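Local coordinates for pentatricopeptide repeat-containing protein 10, chloroplastic (Zea mays, PDB 4M59), which binds specific single-stranded intergenic RNA sites of chloroplast atpH and psaJ transcripts and stabilises the mRNAs by blocking exonucleases, at residues Thr319-Leu324 and Arg352-Thr357; Lys329-Thr334 and Ser362-Met367; Val431-Gly436 and Leu463-Ala468; Lys505-Asp510 and Leu535-Lys540. The protein carries 4 engineered substitutions. All coordinates share one frame; numbering follows the deposited sequence.

Contact 1 (Thr319-Leu324 and Arg352-Thr357)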
# COMPACT_ATOMS: atom_id res chain seq x y z
N THR A 319 -19.86 14.98 -3.56
CA THR A 319 -19.78 14.76 -2.13
C THR A 319 -20.12 13.31 -1.79
O THR A 319 -19.45 12.68 -0.99
CB THR A 319 -20.73 15.68 -1.39
OG1 THR A 319 -20.58 17.01 -1.88
CG2 THR A 319 -20.44 15.66 0.07
N TYR A 320 -21.16 12.80 -2.42
CA TYR A 320 -21.58 11.43 -2.19
C TYR A 320 -20.55 10.42 -2.67
O TYR A 320 -20.25 9.48 -1.96
CB TYR A 320 -22.92 11.18 -2.85
CG TYR A 320 -24.13 11.40 -1.97
CD1 TYR A 320 -24.42 10.55 -0.94
CD2 TYR A 320 -25.00 12.45 -2.20
CE1 TYR A 320 -25.51 10.74 -0.14
CE2 TYR A 320 -26.09 12.64 -1.40
CZ TYR A 320 -26.34 11.78 -0.38
OH TYR A 320 -27.43 11.96 0.42
N ASN A 321 -20.02 10.61 -3.87
CA ASN A 321 -19.00 9.70 -4.39
C ASN A 321 -17.82 9.65 -3.48
O ASN A 321 -17.19 8.62 -3.31
CB ASN A 321 -18.50 10.16 -5.75
CG ASN A 321 -19.57 10.30 -6.75
OD1 ASN A 321 -19.44 11.04 -7.71
ND2 ASN A 321 -20.66 9.59 -6.54
N LEU A 322 -17.51 10.79 -2.91
CA LEU A 322 -16.41 10.92 -1.98
C LEU A 322 -16.65 9.98 -0.83
O LEU A 322 -15.77 9.24 -0.43
CB LEU A 322 -16.36 12.37 -1.51
CG LEU A 322 -15.29 12.87 -0.56
CD1 LEU A 322 -14.94 14.24 -0.98
CD2 LEU A 322 -15.78 12.91 0.87
N VAL A 323 -17.87 10.00 -0.31
CA VAL A 323 -18.23 9.19 0.83
C VAL A 323 -18.27 7.72 0.47
O VAL A 323 -17.84 6.86 1.23
CB VAL A 323 -19.59 9.59 1.37
CG1 VAL A 323 -19.90 8.82 2.61
CG2 VAL A 323 -19.61 11.05 1.67
N LEU A 324 -18.78 7.43 -0.72
CA LEU A 324 -18.86 6.07 -1.20
C LEU A 324 -17.49 5.46 -1.34
O LEU A 324 -17.26 4.32 -0.98
CB LEU A 324 -19.60 6.03 -2.53
CG LEU A 324 -21.08 6.37 -2.44
CD1 LEU A 324 -21.68 6.57 -3.78
CD2 LEU A 324 -21.81 5.29 -1.72
N ARG A 352 -21.30 8.52 -13.86
CA ARG A 352 -20.40 7.44 -14.25
C ARG A 352 -19.32 7.21 -13.20
O ARG A 352 -18.65 6.18 -13.19
CB ARG A 352 -19.74 7.76 -15.60
CG ARG A 352 -20.68 8.38 -16.62
CD ARG A 352 -20.38 9.85 -16.84
NE ARG A 352 -19.81 10.11 -18.16
CZ ARG A 352 -19.73 11.31 -18.71
NH1 ARG A 352 -20.18 12.38 -18.07
NH2 ARG A 352 -19.19 11.45 -19.92
N VAL A 353 -19.17 8.20 -12.32
CA VAL A 353 -18.17 8.16 -11.28
C VAL A 353 -18.74 7.47 -10.09
O VAL A 353 -18.06 6.75 -9.39
CB VAL A 353 -17.80 9.57 -10.86
CG1 VAL A 353 -16.65 9.54 -9.91
CG2 VAL A 353 -17.45 10.39 -12.07
N THR A 354 -20.02 7.71 -9.86
CA THR A 354 -20.74 7.08 -8.78
C THR A 354 -20.74 5.59 -8.97
O THR A 354 -20.38 4.87 -8.07
CB THR A 354 -22.15 7.59 -8.73
OG1 THR A 354 -22.14 8.98 -8.44
CG2 THR A 354 -22.91 6.88 -7.67
N TRP A 355 -21.11 5.14 -10.15
CA TRP A 355 -21.16 3.72 -10.42
C TRP A 355 -19.81 3.05 -10.34
O TRP A 355 -19.67 1.98 -9.79
CB TRP A 355 -21.76 3.47 -11.79
CG TRP A 355 -23.11 4.00 -11.92
CD1 TRP A 355 -23.53 4.92 -12.79
CD2 TRP A 355 -24.23 3.65 -11.13
NE1 TRP A 355 -24.85 5.18 -12.61
CE2 TRP A 355 -25.31 4.39 -11.59
CE3 TRP A 355 -24.44 2.76 -10.08
CZ2 TRP A 355 -26.56 4.29 -11.04
CZ3 TRP A 355 -25.68 2.67 -9.54
CH2 TRP A 355 -26.72 3.42 -10.02
N ASN A 356 -18.82 3.69 -10.96
CA ASN A 356 -17.47 3.15 -11.01
C ASN A 356 -16.88 3.04 -9.61
O ASN A 356 -16.13 2.12 -9.30
CB ASN A 356 -16.57 4.02 -11.89
CG ASN A 356 -15.55 3.21 -12.66
OD1 ASN A 356 -14.68 2.55 -12.08
ND2 ASN A 356 -15.64 3.25 -13.99
N THR A 357 -17.24 4.01 -8.77
CA THR A 357 -16.81 4.00 -7.40
C THR A 357 -17.45 2.80 -6.75
O THR A 357 -16.82 2.08 -6.00
CB THR A 357 -17.24 5.29 -6.71
OG1 THR A 357 -16.68 6.40 -7.40
CG2 THR A 357 -16.77 5.33 -5.31
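Asn321 reaches across to Thr354, the two side chains crossing at about a right angle where helix 317-328 and helix 352-359 run side by side, their local axes 9.5 Å apart and only 9° from parallel. With CG anti to the carbonyl carbon (chi1 -57°), the amide of Asn321 is carried towards Thr354. ND2 is hydrogen-bonded to Thr354 OG1, but the 2.5 Å between ND2 and OG1 is very short and the place of OG1 is unsure, which leaves the bond length doubtful. The amide is also engaged on its other atom: OD1 takes a weak bond from Asn351. Next to this polar pair the packing is apolar, with Leu324 CD1 lying 4.1 Å from Thr354 CG2 and Leu324 CB 4.0 Å from Thr357 CG2. The same methyl of Thr357 rests 3.9 Å from the backbone Asn321 O.

The looser side is that of Val353, which is partly exposed and brings only CB and CG1 near the amide, CB lying 3.8 Å from Asn321 OD1. Val353 also packs on Ser560 of the second subunit. A leucine in place of Asn321 would probably leave Thr354 OG1 and the side chain of Asn351 without their amide partner in a buried position. Like-directed helices of two consecutive predicted repeats, laid side by side, are the arrangement from which the superhelix of the pentatricopeptide repeat fold is built.

Contact 2 (Lys329-Thr334 and Ser362-Met367). Engineered in segment 362-367: Ser362 (natural residue Cys). With nucleotides of chain C.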
# COMPACT_ATOMS: atom_id res chain seq x y z
N LYS A 329 -13.35 1.11 0.22
CA LYS A 329 -12.17 0.48 0.69
C LYS A 329 -12.44 -0.37 1.87
O LYS A 329 -11.64 -1.18 2.23
CB LYS A 329 -11.17 1.52 1.07
CG LYS A 329 -10.60 2.19 -0.10
CD LYS A 329 -10.45 3.64 0.15
CE LYS A 329 -9.71 4.28 -0.98
NZ LYS A 329 -9.91 3.60 -2.28
N LYS A 330 -13.59 -0.15 2.50
CA LYS A 330 -14.01 -0.96 3.64
C LYS A 330 -15.04 -1.96 3.15
O LYS A 330 -15.47 -2.84 3.89
CB LYS A 330 -14.60 -0.07 4.73
CG LYS A 330 -13.63 0.28 5.85
CD LYS A 330 -12.23 0.55 5.30
CE LYS A 330 -11.17 0.27 6.34
NZ LYS A 330 -10.97 1.42 7.26
N SER A 331 -15.42 -1.81 1.89
CA SER A 331 -16.37 -2.70 1.26
C SER A 331 -17.63 -2.81 2.07
O SER A 331 -18.16 -3.89 2.25
CB SER A 331 -15.76 -4.08 1.09
OG SER A 331 -15.71 -4.73 2.34
N ARG A 332 -18.11 -1.68 2.55
CA ARG A 332 -19.32 -1.69 3.36
C ARG A 332 -20.53 -1.69 2.47
O ARG A 332 -21.21 -0.69 2.34
CB ARG A 332 -19.32 -0.52 4.34
CG ARG A 332 -18.47 -0.78 5.59
CD ARG A 332 -17.82 0.47 6.14
NE ARG A 332 -18.65 1.19 7.10
CZ ARG A 332 -18.40 1.26 8.40
NH1 ARG A 332 -19.21 1.94 9.19
NH2 ARG A 332 -17.35 0.65 8.91
N PHE A 333 -20.78 -2.83 1.84
CA PHE A 333 -21.82 -2.97 0.82
C PHE A 333 -23.18 -2.39 1.20
O PHE A 333 -23.69 -1.50 0.53
CB PHE A 333 -21.97 -4.44 0.42
CG PHE A 333 -20.67 -5.09 0.03
CD1 PHE A 333 -19.67 -4.35 -0.59
CD2 PHE A 333 -20.46 -6.43 0.28
CE1 PHE A 333 -18.48 -4.95 -0.95
CE2 PHE A 333 -19.27 -7.04 -0.08
CZ PHE A 333 -18.28 -6.29 -0.69
N THR A 334 -23.79 -2.92 2.26
CA THR A 334 -25.15 -2.56 2.59
C THR A 334 -25.37 -1.08 2.76
O THR A 334 -26.35 -0.53 2.29
CB THR A 334 -25.59 -3.28 3.84
OG1 THR A 334 -25.47 -4.69 3.63
CG2 THR A 334 -27.02 -2.97 4.14
N SER A 362 -13.65 -3.33 -2.61
CA SER A 362 -12.65 -4.30 -2.20
C SER A 362 -13.25 -5.71 -2.11
O SER A 362 -14.26 -5.92 -1.45
CB SER A 362 -12.06 -3.90 -0.85
OG SER A 362 -12.48 -2.60 -0.48
N GLY A 363 -12.61 -6.65 -2.79
CA GLY A 363 -13.05 -8.03 -2.78
C GLY A 363 -13.42 -8.50 -1.38
O GLY A 363 -12.82 -8.06 -0.40
N LYS A 364 -14.40 -9.39 -1.30
CA LYS A 364 -14.86 -9.89 -0.01
C LYS A 364 -16.00 -10.88 -0.18
O LYS A 364 -16.31 -11.31 -1.29
CB LYS A 364 -15.29 -8.74 0.90
CG LYS A 364 -15.46 -9.12 2.36
CD LYS A 364 -16.62 -8.36 2.98
CE LYS A 364 -16.12 -7.29 3.94
NZ LYS A 364 -17.14 -6.95 4.97
N ARG A 365 -16.63 -11.24 0.93
CA ARG A 365 -17.74 -12.19 0.92
C ARG A 365 -19.06 -11.49 0.63
O ARG A 365 -19.37 -10.46 1.22
CB ARG A 365 -17.82 -12.92 2.26
CG ARG A 365 -18.46 -14.30 2.18
CD ARG A 365 -19.32 -14.57 3.40
NE ARG A 365 -18.69 -15.50 4.33
CZ ARG A 365 -19.19 -16.68 4.66
NH1 ARG A 365 -20.34 -17.08 4.14
NH2 ARG A 365 -18.54 -17.46 5.51
N GLY A 366 -19.84 -12.07 -0.28
CA GLY A 366 -21.13 -11.52 -0.63
C GLY A 366 -21.03 -10.34 -1.58
O GLY A 366 -21.98 -9.56 -1.71
N MET A 367 -19.89 -10.21 -2.24
CA MET A 367 -19.67 -9.11 -3.17
C MET A 367 -20.43 -9.31 -4.47
O MET A 367 -20.84 -8.34 -5.12
CB MET A 367 -18.17 -8.96 -3.46
CG MET A 367 -17.86 -8.08 -4.66
SD MET A 367 -16.10 -7.76 -4.86
CE MET A 367 -16.09 -6.90 -6.43
P U C 8 -6.16 -7.42 0.65
OP1 U C 8 -5.02 -6.87 -0.13
OP2 U C 8 -7.06 -6.50 1.39
O5' U C 8 -7.04 -8.32 -0.33
C5' U C 8 -6.41 -9.18 -1.30
C4' U C 8 -7.36 -9.44 -2.44
O4' U C 8 -8.27 -10.52 -2.07
C3' U C 8 -8.23 -8.26 -2.87
O3' U C 8 -8.30 -8.16 -4.29
C2' U C 8 -9.58 -8.56 -2.23
O2' U C 8 -10.66 -8.05 -2.98
C1' U C 8 -9.60 -10.09 -2.23
N1 U C 8 -10.39 -10.65 -1.13
C2 U C 8 -11.24 -11.70 -1.41
O2 U C 8 -11.36 -12.18 -2.52
N3 U C 8 -11.94 -12.17 -0.33
C4 U C 8 -11.89 -11.72 0.97
O4 U C 8 -12.60 -12.25 1.83
C5 U C 8 -10.99 -10.62 1.18
C6 U C 8 -10.29 -10.14 0.15
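Phe333 pushes the CD2, CE2 and CZ side of its ring against the turn Lys364-Met367. From CB, with CG anti to the carbonyl carbon (chi1 -52°), the ring extends to CD2, which lies 4.0 Å from Gly366 O. CE2 comes next, 3.7 Å from Arg365 O, a carbonyl lying in the ring plane at its edge, and equally near Met367 CA. At the tip CZ meets Met367 CB at 3.8 Å, with Lys364 CB a little farther off. Over one face, toward the rim, sits Ser331 O, and Tyr370 stacks on the ring. Lys364 NZ, 5.9 Å from the centroid of the Phe333 ring, adds at most a weak cation-pi attraction. An alanine in place of Phe333 would probably open a gap against Met367 and Lys364 and leave the turn freer to move.

Beside the ring, Ser331 CB lies 3.5 Å from Ser362 O. Ser362 is an engineered residue; its OG bonds Gly328 O. On the RNA side, Lys364 CA is 3.6 Å from C4 of U8 of chain C, and Arg365 forms a salt bridge with a phosphate. A Schellman motif at Ser331 followed by an N-cap at Arg332 makes the tight helix-turn-helix corner of a pentatricopeptide repeat, here set against the RNA-lining loop of the next.

Contact 3 (Val431-Gly436 and Leu463-Ala468)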
# COMPACT_ATOMS: atom_id res chain seq x y z
N VAL A 431 -10.51 -14.86 -13.30
CA VAL A 431 -11.44 -15.77 -12.68
C VAL A 431 -10.99 -17.19 -12.85
O VAL A 431 -10.94 -17.95 -11.88
CB VAL A 431 -12.78 -15.69 -13.32
CG1 VAL A 431 -13.82 -16.18 -12.36
CG2 VAL A 431 -13.06 -14.28 -13.71
N LEU A 432 -10.64 -17.54 -14.06
CA LEU A 432 -10.26 -18.87 -14.34
C LEU A 432 -9.04 -19.21 -13.54
O LEU A 432 -8.86 -20.34 -13.17
CB LEU A 432 -10.02 -19.03 -15.81
CG LEU A 432 -11.24 -18.79 -16.71
CD1 LEU A 432 -10.90 -18.91 -18.13
CD2 LEU A 432 -12.23 -19.78 -16.43
N SER A 433 -8.24 -18.23 -13.21
CA SER A 433 -7.03 -18.44 -12.45
C SER A 433 -7.32 -18.96 -11.07
O SER A 433 -6.48 -19.58 -10.45
CB SER A 433 -6.27 -17.13 -12.29
OG SER A 433 -6.99 -16.25 -11.44
N ARG A 434 -8.52 -18.67 -10.58
CA ARG A 434 -8.90 -19.12 -9.26
C ARG A 434 -9.44 -20.53 -9.33
O ARG A 434 -9.38 -21.27 -8.36
CB ARG A 434 -9.98 -18.20 -8.69
N GLN A 435 -9.95 -20.88 -10.49
CA GLN A 435 -10.57 -22.15 -10.73
C GLN A 435 -9.60 -23.16 -11.30
O GLN A 435 -9.80 -24.34 -11.17
CB GLN A 435 -11.74 -21.97 -11.66
CG GLN A 435 -12.91 -21.37 -11.04
CD GLN A 435 -13.98 -21.23 -12.00
OE1 GLN A 435 -13.75 -21.32 -13.18
NE2 GLN A 435 -15.17 -21.01 -11.53
N GLY A 436 -8.54 -22.69 -11.91
CA GLY A 436 -7.55 -23.56 -12.51
C GLY A 436 -7.98 -23.95 -13.90
O GLY A 436 -7.24 -24.61 -14.61
N LEU A 463 -2.55 -16.82 -16.51
CA LEU A 463 -2.50 -18.08 -17.19
C LEU A 463 -1.60 -19.01 -16.42
O LEU A 463 -1.84 -20.20 -16.35
CB LEU A 463 -1.93 -17.89 -18.59
CG LEU A 463 -1.91 -19.13 -19.48
CD1 LEU A 463 -3.32 -19.50 -19.87
CD2 LEU A 463 -1.07 -18.88 -20.71
N LEU A 464 -0.57 -18.45 -15.84
CA LEU A 464 0.35 -19.25 -15.10
C LEU A 464 -0.35 -19.79 -13.89
O LEU A 464 -0.37 -20.97 -13.65
CB LEU A 464 1.51 -18.40 -14.68
CG LEU A 464 2.73 -19.16 -14.20
CD1 LEU A 464 3.06 -20.21 -15.19
CD2 LEU A 464 3.83 -18.18 -14.09
N GLN A 465 -0.95 -18.88 -13.13
CA GLN A 465 -1.67 -19.26 -11.94
C GLN A 465 -2.77 -20.23 -12.31
O GLN A 465 -3.05 -21.17 -11.57
CB GLN A 465 -2.27 -18.02 -11.27
CG GLN A 465 -1.25 -17.18 -10.55
CD GLN A 465 -1.84 -15.95 -9.91
OE1 GLN A 465 -2.81 -15.37 -10.40
NE2 GLN A 465 -1.26 -15.53 -8.79
N CYS A 466 -3.37 -20.00 -13.47
CA CYS A 466 -4.46 -20.83 -13.96
C CYS A 466 -4.03 -22.28 -14.11
O CYS A 466 -4.82 -23.20 -13.89
CB CYS A 466 -4.97 -20.30 -15.30
SG CYS A 466 -6.74 -20.49 -15.55
N TYR A 467 -2.77 -22.49 -14.49
CA TYR A 467 -2.27 -23.84 -14.70
C TYR A 467 -1.93 -24.47 -13.36
O TYR A 467 -1.92 -25.68 -13.21
CB TYR A 467 -1.01 -23.83 -15.56
CG TYR A 467 -1.20 -23.68 -17.05
CD1 TYR A 467 -1.89 -24.63 -17.77
CD2 TYR A 467 -0.66 -22.62 -17.73
CE1 TYR A 467 -2.05 -24.50 -19.13
CE2 TYR A 467 -0.81 -22.49 -19.09
CZ TYR A 467 -1.51 -23.43 -19.78
OH TYR A 467 -1.67 -23.32 -21.14
N ALA A 468 -1.63 -23.63 -12.40
CA ALA A 468 -1.16 -24.11 -11.12
C ALA A 468 -2.27 -24.76 -10.31
O ALA A 468 -2.10 -25.82 -9.75
CB ALA A 468 -0.56 -22.98 -10.35
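Ser433 and Cys466 bring their CA atoms to 3.8 Å of each other where the C-terminal ends of helix 422-435 and helix 458-468 lie alongside, with local axes 7.1 Å apart and crossing at 24°. So close an approach leaves little room for side chains, and much of the contact is made by backbone atoms. Cys466 is the main side chain between the helices: its CB stands 4.0 Å from Ser433 CA, and its sulfur enters beside the last turn of the facing helix. There SG lies 3.2 Å from Leu432 O and 3.6 Å from Leu432 CB, thus touching both a carbonyl and an aliphatic carbon of one residue. Leu432 O is already occupied by two backbone donors, the N-H groups of Gln435 and Gly436, which close the helix end.

Gly436, with positive phi, brings its CA up to Cys466 O in a CA-H...O contact of 3.1 Å, the angle at hydrogen being 133°. A side chain at Gly436 would press on the carbonyl of Gln435. On the partly exposed flank, Ser433 CB and Gln465 CB are 4.2 Å apart, a plain aliphatic touch.

Like-directed helices of two consecutive predicted repeats, PPR 11 and PPR 12, thus lie side by side, as in the superhelix of the pentatricopeptide repeat fold. The nearest atom of the bound RNA is about 4 Å away. Helix 438-449 covers one side of the pair, receiving Leu432 on Thr440 and Ile444 and Cys466 on Ala441. Helix 493-504 continues the stack, with Leu464 on Thr498 and Leu499 and Ala468 on Ala502.

Contact 4 (Lys505-Asp510 and Leu535-Lys540). With nucleotides of chain C.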
# COMPACT_ATOMS: atom_id res chain seq x y z
N LYS A 505 3.14 -25.20 -5.93
CA LYS A 505 1.80 -25.74 -5.84
C LYS A 505 1.71 -27.04 -6.61
O LYS A 505 0.87 -27.88 -6.32
CB LYS A 505 0.78 -24.75 -6.37
N CYS A 506 2.58 -27.18 -7.60
CA CYS A 506 2.63 -28.38 -8.41
C CYS A 506 3.88 -29.18 -8.09
O CYS A 506 4.20 -30.13 -8.77
CB CYS A 506 2.62 -28.02 -9.90
SG CYS A 506 1.17 -27.14 -10.45
N ARG A 507 4.57 -28.78 -7.03
CA ARG A 507 5.74 -29.50 -6.55
C ARG A 507 6.78 -29.73 -7.63
O ARG A 507 7.30 -30.82 -7.77
CB ARG A 507 5.35 -30.84 -5.96
CG ARG A 507 4.20 -30.77 -4.99
CD ARG A 507 4.67 -30.68 -3.56
NE ARG A 507 4.18 -29.47 -2.91
CZ ARG A 507 2.94 -29.30 -2.47
NH1 ARG A 507 2.05 -30.27 -2.61
NH2 ARG A 507 2.59 -28.17 -1.89
N ARG A 508 7.09 -28.69 -8.39
CA ARG A 508 8.14 -28.78 -9.38
C ARG A 508 9.40 -28.15 -8.86
O ARG A 508 9.66 -26.99 -9.14
CB ARG A 508 7.74 -28.08 -10.66
CG ARG A 508 7.04 -28.96 -11.63
CD ARG A 508 7.79 -29.01 -12.91
NE ARG A 508 7.61 -27.80 -13.69
CZ ARG A 508 8.51 -27.34 -14.54
NH1 ARG A 508 9.65 -27.98 -14.69
NH2 ARG A 508 8.29 -26.24 -15.22
N LEU A 509 10.18 -28.90 -8.11
CA LEU A 509 11.41 -28.41 -7.51
C LEU A 509 12.36 -27.83 -8.54
O LEU A 509 12.94 -26.77 -8.34
CB LEU A 509 12.11 -29.53 -6.78
CG LEU A 509 13.60 -29.29 -6.60
CD1 LEU A 509 13.93 -29.34 -5.15
CD2 LEU A 509 14.36 -30.31 -7.38
N ASP A 510 12.54 -28.56 -9.62
CA ASP A 510 13.45 -28.16 -10.67
C ASP A 510 13.11 -26.77 -11.13
O ASP A 510 13.97 -25.92 -11.23
CB ASP A 510 13.26 -29.12 -11.82
CG ASP A 510 11.82 -29.21 -12.24
OD1 ASP A 510 10.98 -28.59 -11.56
OD2 ASP A 510 11.52 -29.91 -13.22
N LEU A 535 11.95 -23.09 1.16
CA LEU A 535 12.32 -23.80 2.36
C LEU A 535 11.46 -25.01 2.55
O LEU A 535 11.92 -26.04 3.02
CB LEU A 535 12.19 -22.89 3.57
CG LEU A 535 12.69 -23.51 4.86
CD1 LEU A 535 14.12 -23.83 4.69
CD2 LEU A 535 12.49 -22.55 5.98
N SER A 536 10.19 -24.90 2.19
CA SER A 536 9.25 -25.98 2.39
C SER A 536 9.41 -27.05 1.34
O SER A 536 9.18 -28.22 1.60
CB SER A 536 7.82 -25.47 2.38
OG SER A 536 6.92 -26.54 2.57
N ILE A 537 9.79 -26.66 0.14
CA ILE A 537 9.97 -27.63 -0.91
C ILE A 537 11.22 -28.47 -0.66
O ILE A 537 11.21 -29.67 -0.89
CB ILE A 537 9.99 -26.98 -2.31
CG1 ILE A 537 9.94 -28.05 -3.38
CG2 ILE A 537 11.20 -26.12 -2.50
CD1 ILE A 537 8.76 -28.95 -3.26
N TYR A 538 12.27 -27.85 -0.15
CA TYR A 538 13.49 -28.58 0.15
C TYR A 538 13.23 -29.46 1.34
O TYR A 538 13.77 -30.55 1.46
CB TYR A 538 14.64 -27.62 0.46
CG TYR A 538 15.19 -26.85 -0.71
CD1 TYR A 538 15.05 -27.32 -2.00
CD2 TYR A 538 15.84 -25.66 -0.53
CE1 TYR A 538 15.55 -26.62 -3.06
CE2 TYR A 538 16.34 -24.95 -1.59
CZ TYR A 538 16.19 -25.43 -2.85
OH TYR A 538 16.70 -24.72 -3.90
N ALA A 539 12.41 -28.97 2.25
CA ALA A 539 12.12 -29.70 3.46
C ALA A 539 11.22 -30.87 3.14
O ALA A 539 11.31 -31.92 3.76
CB ALA A 539 11.46 -28.82 4.47
N LYS A 540 10.34 -30.69 2.16
CA LYS A 540 9.46 -31.77 1.77
C LYS A 540 10.23 -32.93 1.14
O LYS A 540 9.69 -34.01 0.95
CB LYS A 540 8.36 -31.27 0.85
CG LYS A 540 7.20 -30.65 1.59
CD LYS A 540 6.21 -30.03 0.65
CE LYS A 540 5.12 -29.33 1.41
NZ LYS A 540 4.14 -28.70 0.51
P U C 15 0.99 -25.60 1.49
OP1 U C 15 1.67 -24.66 0.56
OP2 U C 15 0.66 -26.97 1.04
O5' U C 15 1.86 -25.71 2.82
C5' U C 15 3.25 -26.07 2.76
C4' U C 15 3.87 -26.01 4.14
O4' U C 15 3.49 -24.77 4.79
C3' U C 15 3.43 -27.08 5.12
O3' U C 15 4.19 -28.27 4.93
C2' U C 15 3.75 -26.44 6.46
O2' U C 15 5.10 -26.61 6.86
C1' U C 15 3.46 -24.96 6.19
N1 U C 15 2.14 -24.53 6.68
C2 U C 15 2.06 -24.07 7.98
O2 U C 15 3.03 -24.00 8.72
N3 U C 15 0.81 -23.68 8.38
C4 U C 15 -0.35 -23.71 7.64
O4 U C 15 -1.41 -23.33 8.14
C5 U C 15 -0.19 -24.21 6.30
C6 U C 15 1.02 -24.59 5.88
P U C 16 3.43 -29.68 4.80
OP1 U C 16 4.41 -30.68 4.31
OP2 U C 16 2.17 -29.45 4.05
O5' U C 16 3.07 -30.03 6.31
C5' U C 16 4.10 -30.16 7.31
C4' U C 16 3.55 -30.82 8.55
O4' U C 16 2.81 -29.85 9.33
C3' U C 16 2.57 -31.96 8.31
O3' U C 16 3.25 -33.19 8.14
C2' U C 16 1.76 -31.96 9.60
O2' U C 16 2.41 -32.64 10.66
C1' U C 16 1.67 -30.46 9.91
N1 U C 16 0.47 -29.83 9.35
C2 U C 16 -0.67 -29.83 10.13
O2 U C 16 -0.71 -30.33 11.24
N3 U C 16 -1.76 -29.23 9.55
C4 U C 16 -1.83 -28.63 8.31
O4 U C 16 -2.89 -28.13 7.94
C5 U C 16 -0.60 -28.67 7.57
C6 U C 16 0.48 -29.25 8.10
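Leu509 supplies the apolar half of this contact, reaching Ile537 and Tyr538 from the turn leading into helix 509-519. CB packs on Ile537 CG1 at 4.3 Å, while CD1 comes to the edge of the Tyr538 ring, in its plane, 3.8 Å from CE1. Leu509 and Tyr538 cross at about a right angle, and Tyr538 OH is hydrogen-bonded to Glu513.

The charged half brings together Arg507 and Lys540, whose side chains also cross at about a right angle. Lys540 is extended beyond CG and sets NZ over one face of the guanidinium, only 2.9 Å from Arg507 NH2. Two donors cannot bond each other, so the exact spacing is doubtful; the like charges are probably made tolerable by RNA phosphates nearby. OP2 of U15 of chain C lies 3.7 Å from Arg507 NH2, and OP1 of U16 of chain C is 3.3 Å from Lys540 CE.

One salt bridge lies within segment 505-510: Arg508 NH1 is 3.1 Å from Asp510 OD2. Arg508 has a second acidic partner in Glu480. Positive phi at Arg507 belongs to the Schellman motif that ends helix 493-504. This turn of predicted repeat PPR 13, set against a helix of PPR 14 beside the RNA backbone, is an inter-repeat contact of the pentatricopeptide repeat fold.

Phe504 of helix 493-504 touches Ser536, Ile537 and Lys540 and makes a cation-pi contact with Arg507. Helix 544-555 covers Tyr538 through Ala547 and Val550, and helix 563-575 also packs on helix 528-539, with Ser536 on Ser568 and Ala539 on Met572.

In the fold
Contacts 1 and 3 are the buried ones, each laying two like-directed helices together: contact 1 at wider spacing with an amide and hydroxyls, contact 3 so closely that a thiol and a glycine meet backbone atoms. Contacts 2 and 4 are only partly buried and lie beside the RNA; contact 2 joins two turns around an aromatic ring, contact 4 a turn and a helix end, pairing leucine packing with two cations. Contacts 1 and 2 belong to the same two predicted repeats, PPR 8 and PPR 9, with centres about 15 Å apart, and both touch the second subunit. Contacts 3 and 4 meet directly, Ala468 O lying 3.6 Å from Cys506 SG.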